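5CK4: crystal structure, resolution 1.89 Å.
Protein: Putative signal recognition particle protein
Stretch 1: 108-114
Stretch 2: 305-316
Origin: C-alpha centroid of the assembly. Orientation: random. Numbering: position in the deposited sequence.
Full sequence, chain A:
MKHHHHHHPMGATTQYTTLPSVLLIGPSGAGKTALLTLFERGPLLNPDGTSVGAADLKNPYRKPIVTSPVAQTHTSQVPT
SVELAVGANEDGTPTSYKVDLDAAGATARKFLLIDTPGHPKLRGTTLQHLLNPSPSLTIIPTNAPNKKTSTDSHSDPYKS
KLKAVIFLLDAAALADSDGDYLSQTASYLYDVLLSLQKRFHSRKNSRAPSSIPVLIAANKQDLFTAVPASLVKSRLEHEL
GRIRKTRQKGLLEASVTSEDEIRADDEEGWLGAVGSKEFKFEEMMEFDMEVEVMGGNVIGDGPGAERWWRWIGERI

Stretch 1 (108-114) ARKFLLI
Stretch 2, residues 305-316: AERWWRWIGERI

How are the two backbones laid out? Stretch 1 comes off the end of a helix and turns at Lys110, the first residue to leave helical phi/psi, whose positive phi (71/23) breaks the helical path, and opens through an extended Phe111 (-145/160) into a strand from Leu112 to Ile114. Stretch 2 is helical from Glu306, with i to i+4 bonds such as Arg310 N to Glu306 O (2.9 Å) and Gly313 N to Trp309 O (2.9 Å); near the C-terminus Arg315 N reaches back to Ile312 O at 2.9 Å, a shorter i to i+3 turn. The nearest CA atoms across the stretches are Arg109 CA and Gly313 CA, 7.0 Å apart. No backbone hydrogen bond links the stretches, so side chains make the contact, burying 358 Å² counted over both sides.

What holds the charged end together? Arg109 points its CA-to-CB bond toward the helix and extends in an m, t, t conformation with chi4 at 95°, which carries its guanidinium over the indole of Trp309. Arg109 CZ lies 3.9 Å from the centroid of the five-membered ring formed by Trp309 CG, CD1, NE1, CE2 and CD2, 20° off the normal, so the cation rests on the electron-rich face in a cation-pi contact. Glu306 meets the guanidinium at its edge, near its plane: Arg109 NH2 donates a weak hydrogen bond to Glu306 OE2 at 3.5 Å, with an N-H...O angle of 149°, within a salt bridge. Glu306 starts sideways, but chi1 -79° (m), chi2 -65° (m) and chi3 -26° bring its carboxylate nearer. One guanidinium thus uses a face for the ring and an edge for the acid.

How do the aromatic and aliphatic side chains pack? Phe111 is buried, and its CA-to-CB bond points toward the helix; chi1 71° (p) and chi2 89° set its ring. Ile312, chi1 -64° (m), sets CG2 over one face of that ring, 4.0 Å from the centroid of the Phe111 ring and 18° off its normal, a CH-pi contact; chi2 -71° (m) places only CD1. The closest pair is Ile312 CG2 to Phe111 CZ, 3.8 Å. Trp309, chi1 -54° (m) and chi2 138°, comes to the edge of the phenyl ring, with Trp309 CE3 4.1 Å from Phe111 CZ. Leu113, chi1 t and chi2 p, adds an apolar contact with the far end of the indole, its CD2 3.9 Å from Trp309 CH2. Trp309 therefore touches Arg109, Phe111 and Leu113, combining polar and apolar packing in one side chain. Ile316, chi1 63° (p) and chi2 -164° (t), has its CA-to-CB bond toward stretch 1 and brings CD1 to 3.4 Å from Phe111 CD2, a tight, oblique apolar contact.

What supports the tail that carries Ile316 to the contact? Within stretch 2, Arg315 NH1 donates to Trp311 O at 3.0 Å with an angle of 155°, tying the segment before Ile316 back to the helix. Arg315 has chi1 m, chi2 and chi3 t, and chi4 82°.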

ATOM      1  N   ALA A 108      -4.661  10.050  18.643  1.00 64.26           N
ATOM      2  CA  ALA A 108      -5.714   9.124  19.046  1.00 64.48           C
ATOM      3  C   ALA A 108      -5.533   7.721  18.473  1.00 61.61           C
ATOM      4  O   ALA A 108      -5.973   6.740  19.072  1.00 63.61           O
ATOM      5  CB  ALA A 108      -7.078   9.679  18.662  1.00 67.01           C
ATOM      6  N   ARG A 109      -4.890   7.625  17.313  1.00 55.01           N
ATOM      7  CA  ARG A 109      -4.721   6.334  16.647  1.00 53.33           C
ATOM      8  C   ARG A 109      -3.346   5.721  16.910  1.00 50.70           C
ATOM      9  O   ARG A 109      -3.135   4.524  16.699  1.00 48.58           O
ATOM     10  CB  ARG A 109      -5.008   6.461  15.147  1.00 49.72           C
ATOM     11  CG  ARG A 109      -6.432   6.940  14.868  1.00 57.87           C
ATOM     12  CD  ARG A 109      -6.882   6.718  13.428  1.00 57.88           C
ATOM     13  NE  ARG A 109      -8.309   7.005  13.277  1.00 60.69           N
ATOM     14  CZ  ARG A 109      -8.805   8.171  12.873  1.00 60.13           C
ATOM     15  NH1 ARG A 109      -7.988   9.167  12.562  1.00 63.73           N
ATOM     16  NH2 ARG A 109     -10.118   8.339  12.775  1.00 57.11           N
ATOM     17  N   LYS A 110      -2.430   6.557  17.390  1.00 55.44           N
ATOM     18  CA  LYS A 110      -1.087   6.144  17.796  1.00 57.69           C
ATOM     19  C   LYS A 110      -0.181   5.761  16.624  1.00 47.34           C
ATOM     20  O   LYS A 110       0.782   5.015  16.793  1.00 48.16           O
ATOM     21  CB  LYS A 110      -1.139   5.026  18.845  1.00 53.17           C
ATOM     22  CG  LYS A 110      -2.025   5.346  20.041  1.00 57.10           C
ATOM     23  CD  LYS A 110      -2.169   4.142  20.953  1.00 79.09           C
ATOM     24  CE  LYS A 110      -2.746   2.951  20.206  1.00 75.70           C
ATOM     25  NZ  LYS A 110      -2.986   1.797  21.115  1.00 80.05           N
ATOM     26  N   PHE A 111      -0.491   6.276  15.439  1.00 44.33           N
ATOM     27  CA  PHE A 111       0.437   6.182  14.321  1.00 43.95           C
ATOM     28  C   PHE A 111       0.383   7.414  13.428  1.00 42.16           C
ATOM     29  O   PHE A 111      -0.584   8.172  13.453  1.00 40.93           O
ATOM     30  CB  PHE A 111       0.246   4.886  13.511  1.00 38.81           C
ATOM     31  CG  PHE A 111      -1.020   4.839  12.689  1.00 36.47           C
ATOM     32  CD1 PHE A 111      -1.041   5.329  11.390  1.00 44.31           C
ATOM     33  CD2 PHE A 111      -2.177   4.264  13.199  1.00 44.68           C
ATOM     34  CE1 PHE A 111      -2.195   5.267  10.618  1.00 37.40           C
ATOM     35  CE2 PHE A 111      -3.338   4.198  12.439  1.00 35.83           C
ATOM     36  CZ  PHE A 111      -3.344   4.705  11.145  1.00 33.24           C
ATOM     37  N   LEU A 112       1.447   7.608  12.660  1.00 39.32           N
ATOM     38  CA  LEU A 112       1.531   8.717  11.730  1.00 43.32           C
ATOM     39  C   LEU A 112       1.212   8.210  10.338  1.00 39.51           C
ATOM     40  O   LEU A 112       1.728   7.180   9.917  1.00 33.07           O
ATOM     41  CB  LEU A 112       2.937   9.322  11.740  1.00 40.22           C
ATOM     42  CG  LEU A 112       3.464   9.855  13.074  1.00 44.74           C
ATOM     43  CD1 LEU A 112       4.906  10.315  12.931  1.00 46.76           C
ATOM     44  CD2 LEU A 112       2.587  10.987  13.579  1.00 50.74           C
ATOM     45  N   LEU A 113       0.362   8.939   9.631  1.00 33.44           N
ATOM     46  CA  LEU A 113       0.046   8.609   8.255  1.00 30.32           C
ATOM     47  C   LEU A 113       0.884   9.479   7.316  1.00 31.42           C
ATOM     48  O   LEU A 113       0.749  10.708   7.306  1.00 31.87           O
ATOM     49  CB  LEU A 113      -1.449   8.802   8.006  1.00 29.83           C
ATOM     50  CG  LEU A 113      -1.988   8.402   6.638  1.00 27.17           C
ATOM     51  CD1 LEU A 113      -1.720   6.920   6.352  1.00 25.56           C
ATOM     52  CD2 LEU A 113      -3.467   8.735   6.526  1.00 27.70           C
ATOM     53  N   ILE A 114       1.756   8.837   6.542  1.00 28.41           N
ATOM     54  CA  ILE A 114       2.737   9.543   5.713  1.00 33.01           C
ATOM     55  C   ILE A 114       2.377   9.545   4.228  1.00 30.65           C
ATOM     56  O   ILE A 114       2.558   8.547   3.526  1.00 27.47           O
ATOM     57  CB  ILE A 114       4.153   8.943   5.870  1.00 29.52           C
ATOM     58  CG1 ILE A 114       4.511   8.782   7.349  1.00 33.09           C
ATOM     59  CG2 ILE A 114       5.187   9.786   5.117  1.00 33.12           C
ATOM     60  CD1 ILE A 114       4.287  10.028   8.188  1.00 34.94           C
ATOM     61  N   ALA A 305     -14.194   5.097   6.347  1.00 24.24           N
ATOM     62  CA  ALA A 305     -12.765   4.801   6.444  1.00 25.46           C
ATOM     63  C   ALA A 305     -12.370   4.073   7.732  1.00 26.89           C
ATOM     64  O   ALA A 305     -11.217   3.686   7.893  1.00 25.79           O
ATOM     65  CB  ALA A 305     -11.953   6.089   6.305  1.00 27.22           C
ATOM     66  N   GLU A 306     -13.320   3.885   8.647  1.00 24.93           N
ATOM     67  CA  GLU A 306     -13.000   3.303   9.950  1.00 29.11           C
ATOM     68  C   GLU A 306     -12.451   1.872   9.911  1.00 27.72           C
ATOM     69  O   GLU A 306     -11.582   1.517  10.714  1.00 27.36           O
ATOM     70  CB  GLU A 306     -14.197   3.398  10.901  1.00 35.29           C
ATOM     71  CG  GLU A 306     -14.360   4.777  11.524  1.00 40.75           C
ATOM     72  CD  GLU A 306     -13.206   5.156  12.449  1.00 52.70           C
ATOM     73  OE1 GLU A 306     -12.551   4.249  13.010  1.00 52.18           O
ATOM     74  OE2 GLU A 306     -12.956   6.368  12.621  1.00 62.05           O
ATOM     75  N   ARG A 307     -12.958   1.050   9.000  1.00 25.51           N
ATOM     76  CA  ARG A 307     -12.448  -0.314   8.875  1.00 28.51           C
ATOM     77  C   ARG A 307     -10.974  -0.318   8.469  1.00 23.59           C
ATOM     78  O   ARG A 307     -10.210  -1.182   8.907  1.00 24.06           O
ATOM     79  CB  ARG A 307     -13.264  -1.139   7.878  1.00 36.10           C
ATOM     80  CG  ARG A 307     -14.675  -1.468   8.340  1.00 50.19           C
ATOM     81  CD  ARG A 307     -15.132  -2.803   7.765  1.00 59.20           C
ATOM     82  NE  ARG A 307     -14.267  -3.899   8.201  1.00 63.48           N
ATOM     83  CZ  ARG A 307     -13.723  -4.801   7.386  1.00 62.29           C
ATOM     84  NH1 ARG A 307     -13.955  -4.753   6.078  1.00 56.95           N
ATOM     85  NH2 ARG A 307     -12.947  -5.756   7.884  1.00 60.91           N
ATOM     86  N   TRP A 308     -10.579   0.640   7.630  1.00 22.03           N
ATOM     87  CA  TRP A 308      -9.174   0.783   7.256  1.00 21.11           C
ATOM     88  C   TRP A 308      -8.338   1.095   8.493  1.00 23.15           C
ATOM     89  O   TRP A 308      -7.306   0.471   8.716  1.00 22.83           O
ATOM     90  CB  TRP A 308      -8.977   1.904   6.232  1.00 19.81           C
ATOM     91  CG  TRP A 308      -9.487   1.656   4.847  1.00 19.60           C
ATOM     92  CD1 TRP A 308      -9.693   0.457   4.237  1.00 18.33           C
ATOM     93  CD2 TRP A 308      -9.832   2.663   3.883  1.00 17.58           C
ATOM     94  NE1 TRP A 308     -10.160   0.651   2.957  1.00 20.27           N
ATOM     95  CE2 TRP A 308     -10.255   1.997   2.719  1.00 18.09           C
ATOM     96  CE3 TRP A 308      -9.847   4.064   3.906  1.00 22.83           C
ATOM     97  CZ2 TRP A 308     -10.657   2.682   1.571  1.00 16.16           C
ATOM     98  CZ3 TRP A 308     -10.254   4.744   2.769  1.00 21.34           C
ATOM     99  CH2 TRP A 308     -10.655   4.052   1.617  1.00 18.21           C
ATOM    100  N   TRP A 309      -8.783   2.064   9.300  1.00 25.10           N
ATOM    101  CA  TRP A 309      -8.037   2.457  10.497  1.00 27.67           C
ATOM    102  C   TRP A 309      -7.924   1.314  11.502  1.00 28.66           C
ATOM    103  O   TRP A 309      -6.919   1.188  12.200  1.00 28.54           O
ATOM    104  CB  TRP A 309      -8.674   3.664  11.209  1.00 34.62           C
ATOM    105  CG  TRP A 309      -8.907   4.905  10.365  1.00 36.66           C
ATOM    106  CD1 TRP A 309     -10.016   5.698  10.388  1.00 41.33           C
ATOM    107  CD2 TRP A 309      -8.017   5.494   9.396  1.00 27.94           C
ATOM    108  NE1 TRP A 309      -9.880   6.737   9.500  1.00 38.88           N
ATOM    109  CE2 TRP A 309      -8.666   6.634   8.874  1.00 30.75           C
ATOM    110  CE3 TRP A 309      -6.744   5.168   8.917  1.00 26.09           C
ATOM    111  CZ2 TRP A 309      -8.087   7.445   7.899  1.00 27.79           C
ATOM    112  CZ3 TRP A 309      -6.173   5.973   7.947  1.00 28.14           C
ATOM    113  CH2 TRP A 309      -6.841   7.100   7.455  1.00 27.59           C
ATOM    114  N   ARG A 310      -8.968   0.498  11.586  1.00 27.67           N
ATOM    115  CA  ARG A 310      -8.991  -0.625  12.519  1.00 29.52           C
ATOM    116  C   ARG A 310      -7.979  -1.695  12.111  1.00 28.79           C
ATOM    117  O   ARG A 310      -7.250  -2.227  12.947  1.00 29.74           O
ATOM    118  CB  ARG A 310     -10.392  -1.232  12.567  1.00 30.34           C
ATOM    119  CG  ARG A 310     -10.574  -2.352  13.568  1.00 51.29           C
ATOM    120  CD  ARG A 310     -12.058  -2.666  13.752  1.00 64.61           C
ATOM    121  NE  ARG A 310     -12.819  -1.498  14.207  1.00 75.55           N
ATOM    122  CZ  ARG A 310     -13.606  -0.754  13.431  1.00 72.69           C
ATOM    123  NH1 ARG A 310     -13.750  -1.050  12.147  1.00 70.29           N
ATOM    124  NH2 ARG A 310     -14.254   0.289  13.939  1.00 70.12           N
ATOM    125  N   TRP A 311      -7.943  -1.994  10.815  1.00 26.24           N
ATOM    126  CA  TRP A 311      -7.044  -3.014  10.277  1.00 33.61           C
ATOM    127  C   TRP A 311      -5.584  -2.662  10.574  1.00 31.03           C
ATOM    128  O   TRP A 311      -4.812  -3.504  11.046  1.00 26.65           O
ATOM    129  CB  TRP A 311      -7.277  -3.160   8.770  1.00 23.66           C
ATOM    130  CG  TRP A 311      -6.615  -4.345   8.128  1.00 27.36           C
ATOM    131  CD1 TRP A 311      -7.157  -5.584   7.935  1.00 28.31           C
ATOM    132  CD2 TRP A 311      -5.290  -4.396   7.580  1.00 23.00           C
ATOM    133  NE1 TRP A 311      -6.251  -6.403   7.302  1.00 30.94           N
ATOM    134  CE2 TRP A 311      -5.096  -5.697   7.076  1.00 27.41           C
ATOM    135  CE3 TRP A 311      -4.247  -3.473   7.479  1.00 29.79           C
ATOM    136  CZ2 TRP A 311      -3.908  -6.091   6.471  1.00 30.39           C
ATOM    137  CZ3 TRP A 311      -3.063  -3.869   6.875  1.00 26.46           C
ATOM    138  CH2 TRP A 311      -2.906  -5.164   6.382  1.00 23.28           C
ATOM    139  N   ILE A 312      -5.222  -1.407  10.314  1.00 25.27           N
ATOM    140  CA  ILE A 312      -3.869  -0.916  10.579  1.00 29.63           C
ATOM    141  C   ILE A 312      -3.558  -0.884  12.068  1.00 32.34           C
ATOM    142  O   ILE A 312      -2.496  -1.339  12.509  1.00 33.93           O
ATOM    143  CB  ILE A 312      -3.663   0.497   9.991  1.00 30.45           C
ATOM    144  CG1 ILE A 312      -3.770   0.463   8.462  1.00 26.00           C
ATOM    145  CG2 ILE A 312      -2.321   1.070  10.424  1.00 37.90           C
ATOM    146  CD1 ILE A 312      -2.614  -0.221   7.763  1.00 24.26           C
ATOM    147  N   GLY A 313      -4.495  -0.342  12.840  1.00 40.40           N
ATOM    148  CA  GLY A 313      -4.357  -0.268  14.284  1.00 40.09           C
ATOM    149  C   GLY A 313      -4.097  -1.604  14.958  1.00 38.89           C
ATOM    150  O   GLY A 313      -3.372  -1.669  15.947  1.00 37.60           O
ATOM    151  N   GLU A 314      -4.683  -2.674  14.431  1.00 32.29           N
ATOM    152  CA  GLU A 314      -4.498  -4.001  15.025  1.00 36.39           C
ATOM    153  C   GLU A 314      -3.149  -4.630  14.670  1.00 37.14           C
ATOM    154  O   GLU A 314      -2.801  -5.693  15.186  1.00 34.35           O
ATOM    155  CB  GLU A 314      -5.627  -4.942  14.606  1.00 42.87           C
ATOM    156  CG  GLU A 314      -6.960  -4.626  15.250  1.00 57.30           C
ATOM    157  CD  GLU A 314      -8.095  -5.453  14.682  1.00 65.31           C
ATOM    158  OE1 GLU A 314      -7.856  -6.220  13.724  1.00 68.80           O
ATOM    159  OE2 GLU A 314      -9.227  -5.331  15.193  1.00 70.61           O
ATOM    160  N   ARG A 315      -2.384  -3.967  13.808  1.00 33.25           N
ATOM    161  CA  ARG A 315      -1.178  -4.578  13.244  1.00 39.07           C
ATOM    162  C   ARG A 315       0.132  -3.820  13.452  1.00 43.23           C
ATOM    163  O   ARG A 315       1.164  -4.227  12.925  1.00 53.35           O
ATOM    164  CB  ARG A 315      -1.373  -4.837  11.747  1.00 38.07           C
ATOM    165  CG  ARG A 315      -2.248  -6.031  11.451  1.00 28.51           C
ATOM    166  CD  ARG A 315      -2.756  -6.016  10.025  1.00 26.69           C
ATOM    167  NE  ARG A 315      -3.524  -7.226   9.759  1.00 35.02           N
ATOM    168  CZ  ARG A 315      -4.801  -7.383  10.097  1.00 37.59           C
ATOM    169  NH1 ARG A 315      -5.458  -6.397  10.709  1.00 28.13           N
ATOM    170  NH2 ARG A 315      -5.420  -8.526   9.828  1.00 34.08           N
ATOM    171  N   ILE A 316       0.107  -2.724  14.200  1.00 39.86           N
ATOM    172  CA  ILE A 316       1.336  -1.967  14.413  1.00 47.55           C
ATOM    173  C   ILE A 316       1.740  -1.862  15.885  1.00 51.84           C
ATOM    174  O   ILE A 316       0.948  -2.149  16.780  1.00 53.59           O
ATOM    175  CB  ILE A 316       1.220  -0.567  13.819  1.00 50.76           C
ATOM    176  CG1 ILE A 316       0.119   0.210  14.536  1.00 49.43           C
ATOM    177  CG2 ILE A 316       0.945  -0.654  12.326  1.00 51.07           C
ATOM    178  CD1 ILE A 316      -0.318   1.434  13.797  1.00 48.09           C
TER